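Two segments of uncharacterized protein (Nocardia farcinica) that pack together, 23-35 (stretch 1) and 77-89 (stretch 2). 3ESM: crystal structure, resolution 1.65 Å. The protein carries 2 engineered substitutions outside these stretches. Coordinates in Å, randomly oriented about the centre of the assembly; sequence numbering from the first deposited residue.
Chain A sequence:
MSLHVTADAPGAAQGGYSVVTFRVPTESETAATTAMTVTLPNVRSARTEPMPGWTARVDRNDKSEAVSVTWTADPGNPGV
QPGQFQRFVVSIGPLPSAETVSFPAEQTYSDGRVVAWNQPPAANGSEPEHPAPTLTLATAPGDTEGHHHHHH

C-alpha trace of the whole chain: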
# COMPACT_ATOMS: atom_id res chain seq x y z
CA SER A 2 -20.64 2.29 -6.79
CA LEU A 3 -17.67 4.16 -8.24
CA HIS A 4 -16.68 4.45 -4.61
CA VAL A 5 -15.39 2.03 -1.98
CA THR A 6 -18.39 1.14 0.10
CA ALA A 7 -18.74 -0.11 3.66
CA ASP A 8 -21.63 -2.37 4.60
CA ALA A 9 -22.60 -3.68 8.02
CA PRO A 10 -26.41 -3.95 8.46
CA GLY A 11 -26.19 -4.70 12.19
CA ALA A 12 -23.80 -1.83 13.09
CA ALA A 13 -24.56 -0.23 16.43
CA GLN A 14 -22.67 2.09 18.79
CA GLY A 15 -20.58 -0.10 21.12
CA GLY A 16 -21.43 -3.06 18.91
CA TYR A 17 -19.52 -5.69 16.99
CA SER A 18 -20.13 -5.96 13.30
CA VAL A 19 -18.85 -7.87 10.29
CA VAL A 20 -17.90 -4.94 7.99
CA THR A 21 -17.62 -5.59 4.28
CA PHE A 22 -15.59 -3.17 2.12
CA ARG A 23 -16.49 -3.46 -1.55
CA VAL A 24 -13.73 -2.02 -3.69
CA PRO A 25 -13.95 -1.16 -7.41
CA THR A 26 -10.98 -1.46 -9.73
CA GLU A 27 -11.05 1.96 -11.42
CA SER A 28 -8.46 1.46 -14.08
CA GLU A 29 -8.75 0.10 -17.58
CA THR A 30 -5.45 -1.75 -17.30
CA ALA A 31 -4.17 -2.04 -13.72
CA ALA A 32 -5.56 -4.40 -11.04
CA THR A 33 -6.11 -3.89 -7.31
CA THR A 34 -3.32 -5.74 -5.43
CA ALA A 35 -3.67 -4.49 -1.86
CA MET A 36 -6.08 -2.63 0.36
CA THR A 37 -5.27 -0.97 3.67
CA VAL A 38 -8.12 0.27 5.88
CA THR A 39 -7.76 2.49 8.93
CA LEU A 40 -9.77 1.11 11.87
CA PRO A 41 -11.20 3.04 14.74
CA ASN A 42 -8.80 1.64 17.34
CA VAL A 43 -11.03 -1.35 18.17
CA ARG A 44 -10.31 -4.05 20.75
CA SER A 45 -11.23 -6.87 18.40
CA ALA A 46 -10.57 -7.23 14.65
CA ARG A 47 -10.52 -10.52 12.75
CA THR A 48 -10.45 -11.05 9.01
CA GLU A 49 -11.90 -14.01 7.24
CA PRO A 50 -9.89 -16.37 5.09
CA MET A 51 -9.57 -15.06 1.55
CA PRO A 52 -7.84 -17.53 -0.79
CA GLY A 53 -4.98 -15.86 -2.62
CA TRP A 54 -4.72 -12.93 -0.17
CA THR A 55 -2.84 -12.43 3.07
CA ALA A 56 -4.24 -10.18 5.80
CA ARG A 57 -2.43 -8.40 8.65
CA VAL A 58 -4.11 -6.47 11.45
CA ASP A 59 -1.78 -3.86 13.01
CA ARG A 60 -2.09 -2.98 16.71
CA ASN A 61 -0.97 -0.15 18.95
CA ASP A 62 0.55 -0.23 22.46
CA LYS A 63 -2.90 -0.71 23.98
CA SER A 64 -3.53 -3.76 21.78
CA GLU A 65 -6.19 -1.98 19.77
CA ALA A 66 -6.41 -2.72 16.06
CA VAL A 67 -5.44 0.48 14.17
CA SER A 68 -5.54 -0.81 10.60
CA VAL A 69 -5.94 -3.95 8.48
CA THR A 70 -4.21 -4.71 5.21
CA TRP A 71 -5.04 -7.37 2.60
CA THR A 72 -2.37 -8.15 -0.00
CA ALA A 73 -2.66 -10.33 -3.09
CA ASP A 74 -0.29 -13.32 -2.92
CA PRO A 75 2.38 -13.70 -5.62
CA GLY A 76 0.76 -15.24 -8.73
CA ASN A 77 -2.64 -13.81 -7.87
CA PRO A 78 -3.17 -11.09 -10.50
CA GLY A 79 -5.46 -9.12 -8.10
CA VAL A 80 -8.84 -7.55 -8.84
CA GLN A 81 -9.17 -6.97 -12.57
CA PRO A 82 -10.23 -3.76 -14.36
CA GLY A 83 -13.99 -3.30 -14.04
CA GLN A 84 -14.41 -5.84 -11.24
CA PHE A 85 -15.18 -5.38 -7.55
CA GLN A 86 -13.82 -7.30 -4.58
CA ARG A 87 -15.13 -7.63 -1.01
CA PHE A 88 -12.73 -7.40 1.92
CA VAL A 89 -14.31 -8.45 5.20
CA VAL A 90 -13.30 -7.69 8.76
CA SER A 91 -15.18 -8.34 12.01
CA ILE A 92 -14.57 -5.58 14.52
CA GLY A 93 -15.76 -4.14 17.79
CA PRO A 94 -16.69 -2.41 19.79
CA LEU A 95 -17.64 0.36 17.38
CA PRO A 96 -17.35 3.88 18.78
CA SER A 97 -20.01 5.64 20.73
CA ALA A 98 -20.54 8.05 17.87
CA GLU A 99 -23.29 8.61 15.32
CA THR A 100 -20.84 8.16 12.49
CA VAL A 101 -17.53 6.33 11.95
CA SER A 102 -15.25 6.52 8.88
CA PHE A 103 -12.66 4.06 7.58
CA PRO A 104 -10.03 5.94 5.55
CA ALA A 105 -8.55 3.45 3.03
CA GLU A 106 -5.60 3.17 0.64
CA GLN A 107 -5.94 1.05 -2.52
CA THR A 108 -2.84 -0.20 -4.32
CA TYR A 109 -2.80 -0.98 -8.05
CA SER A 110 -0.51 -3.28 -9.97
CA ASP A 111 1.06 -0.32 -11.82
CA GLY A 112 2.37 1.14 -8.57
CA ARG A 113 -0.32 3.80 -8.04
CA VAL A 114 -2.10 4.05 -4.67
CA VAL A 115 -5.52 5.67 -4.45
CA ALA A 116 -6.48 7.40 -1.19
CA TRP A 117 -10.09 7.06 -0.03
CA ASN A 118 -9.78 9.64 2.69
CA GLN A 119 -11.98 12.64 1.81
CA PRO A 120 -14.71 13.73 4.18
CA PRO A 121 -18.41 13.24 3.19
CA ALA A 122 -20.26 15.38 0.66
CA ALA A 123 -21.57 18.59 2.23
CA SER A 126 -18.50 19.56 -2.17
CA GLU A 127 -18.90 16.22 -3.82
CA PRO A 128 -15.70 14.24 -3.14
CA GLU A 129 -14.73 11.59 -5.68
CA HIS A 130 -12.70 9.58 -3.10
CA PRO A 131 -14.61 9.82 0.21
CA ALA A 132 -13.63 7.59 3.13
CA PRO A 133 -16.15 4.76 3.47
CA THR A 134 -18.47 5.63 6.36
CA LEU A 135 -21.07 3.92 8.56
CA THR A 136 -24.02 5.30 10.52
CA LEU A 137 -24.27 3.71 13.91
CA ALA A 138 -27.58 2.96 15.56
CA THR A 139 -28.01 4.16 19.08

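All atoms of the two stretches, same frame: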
# COMPACT_ATOMS: atom_id res chain seq x y z
N ARG A 23 -16.42 -3.04 -0.16
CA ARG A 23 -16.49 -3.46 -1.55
C ARG A 23 -15.73 -2.43 -2.35
O ARG A 23 -16.07 -1.25 -2.34
CB ARG A 23 -17.93 -3.55 -2.03
CG ARG A 23 -18.07 -4.15 -3.41
CD ARG A 23 -19.54 -4.40 -3.76
NE ARG A 23 -19.64 -5.22 -4.95
CZ ARG A 23 -20.07 -4.78 -6.12
NH1 ARG A 23 -20.47 -3.52 -6.24
NH2 ARG A 23 -20.12 -5.60 -7.17
N VAL A 24 -14.68 -2.89 -3.03
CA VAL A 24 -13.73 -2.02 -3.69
C VAL A 24 -13.73 -2.18 -5.21
O VAL A 24 -13.51 -3.29 -5.71
CB VAL A 24 -12.33 -2.39 -3.21
CG1 VAL A 24 -11.25 -1.51 -3.91
CG2 VAL A 24 -12.28 -2.29 -1.66
N PRO A 25 -13.93 -1.08 -5.95
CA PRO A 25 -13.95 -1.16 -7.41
C PRO A 25 -12.56 -0.98 -7.97
O PRO A 25 -11.83 -0.15 -7.48
CB PRO A 25 -14.74 0.07 -7.81
CG PRO A 25 -14.34 1.11 -6.75
CD PRO A 25 -14.26 0.29 -5.47
N THR A 26 -12.22 -1.72 -9.03
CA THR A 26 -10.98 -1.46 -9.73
C THR A 26 -11.23 -0.41 -10.81
O THR A 26 -11.86 -0.69 -11.82
CB THR A 26 -10.40 -2.78 -10.31
OG1 THR A 26 -9.99 -3.60 -9.20
CG2 THR A 26 -9.17 -2.51 -11.16
N GLU A 27 -10.77 0.81 -10.55
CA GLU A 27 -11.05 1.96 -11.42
C GLU A 27 -9.88 2.30 -12.31
O GLU A 27 -9.34 3.41 -12.30
CB GLU A 27 -11.53 3.15 -10.57
CG GLU A 27 -12.91 2.81 -10.02
CD GLU A 27 -13.57 3.90 -9.17
OE1 GLU A 27 -14.78 3.72 -8.90
OE2 GLU A 27 -12.92 4.91 -8.79
N SER A 28 -9.47 1.30 -13.08
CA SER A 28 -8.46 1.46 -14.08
C SER A 28 -8.91 0.61 -15.24
O SER A 28 -9.62 -0.38 -15.06
CB SER A 28 -7.11 0.93 -13.59
OG SER A 28 -6.19 0.88 -14.66
N GLU A 29 -8.48 0.98 -16.44
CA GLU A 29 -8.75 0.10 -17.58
C GLU A 29 -7.68 -0.97 -17.78
O GLU A 29 -7.89 -1.91 -18.54
CB GLU A 29 -8.95 0.92 -18.84
CG GLU A 29 -10.22 1.75 -18.75
CD GLU A 29 -10.54 2.41 -20.06
OE1 GLU A 29 -9.61 2.59 -20.88
OE2 GLU A 29 -11.74 2.73 -20.27
N THR A 30 -6.55 -0.83 -17.10
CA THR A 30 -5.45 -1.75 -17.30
C THR A 30 -4.87 -2.35 -16.03
O THR A 30 -4.41 -3.50 -16.03
CB THR A 30 -4.31 -1.05 -18.03
OG1 THR A 30 -4.06 0.22 -17.39
CG2 THR A 30 -4.72 -0.83 -19.50
N ALA A 31 -4.86 -1.59 -14.95
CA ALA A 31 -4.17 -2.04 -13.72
C ALA A 31 -5.18 -2.71 -12.78
O ALA A 31 -6.39 -2.42 -12.83
CB ALA A 31 -3.55 -0.85 -13.04
N ALA A 32 -4.69 -3.60 -11.91
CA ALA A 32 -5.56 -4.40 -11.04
C ALA A 32 -5.33 -3.99 -9.59
O ALA A 32 -4.26 -3.48 -9.27
CB ALA A 32 -5.22 -5.87 -11.20
N THR A 33 -6.31 -4.18 -8.72
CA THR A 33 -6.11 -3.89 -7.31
C THR A 33 -5.33 -5.06 -6.68
O THR A 33 -5.79 -6.21 -6.73
CB THR A 33 -7.42 -3.75 -6.55
OG1 THR A 33 -8.14 -2.63 -7.09
CG2 THR A 33 -7.14 -3.51 -5.05
N THR A 34 -4.20 -4.72 -6.05
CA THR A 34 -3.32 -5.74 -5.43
C THR A 34 -3.17 -5.65 -3.92
O THR A 34 -2.68 -6.59 -3.28
CB THR A 34 -1.92 -5.72 -6.05
OG1 THR A 34 -1.33 -4.42 -5.85
CG2 THR A 34 -2.02 -6.05 -7.55
N ALA A 35 -3.63 -4.55 -3.33
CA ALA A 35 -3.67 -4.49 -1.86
C ALA A 35 -4.69 -3.44 -1.43
O ALA A 35 -5.01 -2.51 -2.19
CB ALA A 35 -2.32 -4.11 -1.31
N ASN A 77 -1.28 -14.32 -7.80
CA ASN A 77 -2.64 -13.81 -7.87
C ASN A 77 -2.60 -12.47 -8.57
O ASN A 77 -1.94 -11.56 -8.05
CB ASN A 77 -3.18 -13.68 -6.44
CG ASN A 77 -4.59 -13.16 -6.39
OD1 ASN A 77 -5.17 -12.80 -7.42
ND2 ASN A 77 -5.17 -13.11 -5.19
N PRO A 78 -3.26 -12.33 -9.72
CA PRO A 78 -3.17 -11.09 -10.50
C PRO A 78 -3.94 -9.92 -9.86
O PRO A 78 -3.90 -8.80 -10.40
CB PRO A 78 -3.86 -11.46 -11.82
CG PRO A 78 -4.82 -12.52 -11.45
CD PRO A 78 -4.11 -13.33 -10.41
N GLY A 79 -4.66 -10.16 -8.76
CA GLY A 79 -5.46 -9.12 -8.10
C GLY A 79 -6.78 -8.83 -8.80
O GLY A 79 -7.19 -9.57 -9.71
N VAL A 80 -7.48 -7.79 -8.36
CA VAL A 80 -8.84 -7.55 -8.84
C VAL A 80 -8.80 -6.83 -10.17
O VAL A 80 -8.24 -5.73 -10.29
CB VAL A 80 -9.62 -6.71 -7.81
CG1 VAL A 80 -11.11 -6.56 -8.24
CG2 VAL A 80 -9.46 -7.31 -6.41
N GLN A 81 -9.36 -7.47 -11.20
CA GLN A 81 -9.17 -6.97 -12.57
C GLN A 81 -9.96 -5.69 -12.91
O GLN A 81 -10.99 -5.41 -12.29
CB GLN A 81 -9.48 -8.09 -13.56
CG GLN A 81 -8.56 -9.29 -13.43
CD GLN A 81 -7.12 -8.88 -13.59
OE1 GLN A 81 -6.74 -8.32 -14.62
NE2 GLN A 81 -6.32 -9.09 -12.55
N PRO A 82 -9.47 -4.92 -13.90
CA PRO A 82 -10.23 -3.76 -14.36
C PRO A 82 -11.74 -4.04 -14.47
O PRO A 82 -12.17 -5.06 -15.02
CB PRO A 82 -9.60 -3.45 -15.72
CG PRO A 82 -8.14 -3.82 -15.52
CD PRO A 82 -8.22 -5.10 -14.66
N GLY A 83 -12.55 -3.15 -13.91
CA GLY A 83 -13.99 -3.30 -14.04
C GLY A 83 -14.65 -4.20 -13.03
O GLY A 83 -15.89 -4.26 -12.99
N GLN A 84 -13.86 -4.90 -12.21
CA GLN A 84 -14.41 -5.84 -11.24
C GLN A 84 -14.39 -5.21 -9.86
O GLN A 84 -13.69 -4.21 -9.65
CB GLN A 84 -13.60 -7.14 -11.21
CG GLN A 84 -13.55 -7.89 -12.54
CD GLN A 84 -14.85 -8.58 -12.84
OE1 GLN A 84 -15.49 -9.15 -11.95
NE2 GLN A 84 -15.25 -8.54 -14.11
N PHE A 85 -15.12 -5.83 -8.94
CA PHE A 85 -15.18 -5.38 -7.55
C PHE A 85 -14.67 -6.53 -6.70
O PHE A 85 -14.73 -7.69 -7.10
CB PHE A 85 -16.63 -5.09 -7.16
CG PHE A 85 -17.22 -3.89 -7.88
CD1 PHE A 85 -17.41 -2.70 -7.21
CD2 PHE A 85 -17.58 -3.98 -9.22
CE1 PHE A 85 -17.94 -1.60 -7.87
CE2 PHE A 85 -18.11 -2.89 -9.88
CZ PHE A 85 -18.30 -1.70 -9.20
N GLN A 86 -14.18 -6.23 -5.50
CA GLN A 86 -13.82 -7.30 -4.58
C GLN A 86 -14.28 -6.90 -3.19
O GLN A 86 -14.14 -5.73 -2.83
CB GLN A 86 -12.30 -7.48 -4.56
CG GLN A 86 -11.81 -8.37 -3.42
CD GLN A 86 -12.14 -9.81 -3.68
OE1 GLN A 86 -11.86 -10.32 -4.78
NE2 GLN A 86 -12.74 -10.47 -2.70
N ARG A 87 -14.79 -7.86 -2.42
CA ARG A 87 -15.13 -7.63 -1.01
C ARG A 87 -13.98 -8.01 -0.07
O ARG A 87 -13.31 -9.03 -0.26
CB ARG A 87 -16.39 -8.41 -0.62
CG ARG A 87 -17.67 -7.99 -1.32
CD ARG A 87 -18.79 -8.97 -0.91
NE ARG A 87 -18.30 -10.35 -0.98
CZ ARG A 87 -18.06 -11.13 0.08
NH1 ARG A 87 -18.28 -10.69 1.32
NH2 ARG A 87 -17.60 -12.38 -0.09
N PHE A 88 -13.75 -7.16 0.92
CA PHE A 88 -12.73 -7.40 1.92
C PHE A 88 -13.50 -7.31 3.23
O PHE A 88 -14.13 -6.27 3.51
CB PHE A 88 -11.68 -6.30 1.85
CG PHE A 88 -10.88 -6.31 0.59
CD1 PHE A 88 -9.71 -7.06 0.50
CD2 PHE A 88 -11.28 -5.55 -0.51
CE1 PHE A 88 -8.97 -7.07 -0.67
CE2 PHE A 88 -10.54 -5.56 -1.68
CZ PHE A 88 -9.39 -6.32 -1.75
N VAL A 89 -13.40 -8.34 4.06
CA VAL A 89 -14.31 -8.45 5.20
C VAL A 89 -13.55 -8.52 6.53
O VAL A 89 -12.58 -9.28 6.69
CB VAL A 89 -15.19 -9.71 5.10
CG1 VAL A 89 -16.05 -9.83 6.34
CG2 VAL A 89 -16.02 -9.67 3.83
O HOH W 1 -4.65 -6.35 -14.68

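Two stretches of chain can stay paired through a break in regular strand structure if side chains and turns take over where the ladder lapses. Residues 77-89 of this Nocardia farcinica protein, set against residues 23-35, illustrate the principle: antiparallel pairing occurs at both ends of the contact, and a turn joins them.

Stretch 2 enters through a loop that is braced locally, with Asn77 OD1 accepting a hydrogen bond from Gly79 N at 3.0 Å. Gly79 then passes close to stretch 1, its CA 3.2 Å from Thr33 O. Its phi of 78° already favours glycine, and the packing reinforces the point, since a CB here would lie only 2.4 Å from Thr33 O. The backbone pairs at the next residue. Val80 and Thr33 form a single antiparallel bridge with two hydrogen bonds, Val80 N to Thr33 O at 2.8 Å and Thr33 N to Val80 O at 2.9 Å. The carbonyl of Val80 has a second donor in the side chain of Thr26, whose OG1 lies 3.0 Å from Val80 O. Thr26 OG1 in turn accepts from Thr33 OG1 at 3.0 Å, so two threonines from separate parts of stretch 1 are linked at the same carbonyl.

Gln81 points its CA-to-CB bond away, yet its side chain folds back: NE2 donates to Gly79 O at 3.0 Å and lies 3.7 Å from Ala32 CB. A water donates both to Gln81 OE1 at 2.9 Å and to Thr30 O at 3.2 Å, bridging the stretches. From Gln81 to Gln84 the chain makes a type II turn, closed by Gln84 N to Gln81 O at 2.9 Å. Pro82 occupies its second position and fits against the loop of stretch 1, with CB 3.1 Å from Ser28 O and CG 3.5 Å from Ala31 O. A proline ring has no polar hydrogen to offer, and Ala31 O, buried by this contact, finds no hydrogen-bonding partner. Gly83 adopts a positive phi, 86°, that suits glycine in this turn, and its N donates to Thr26 O at 3.3 Å.

Gln84 O receives Thr26 N at 3.0 Å, leading into the regular ladder. Phe85 pairs with Pro25 without hydrogen bonds between them; instead Pro25 CB packs 3.6 Å from Phe85 CE1. On the same face of the sheet the guanidinium of Arg23 lies flat on the Phe85 ring, the planes within 2° of parallel and the centres 3.9 Å apart, a cation-pi stack in which the charge meets the ring's electron-rich face. Gln86 and Val24 form the hydrogen-bonded pair, Val24 N to Gln86 O at 2.9 Å and Gln86 N to Val24 O at 3.0 Å. Arg87 and Arg23 follow as a non-hydrogen-bonded pair. Finally Phe88 brings its CD2 to 3.6 Å from Val24 CG2, an apolar contact between two buried residues.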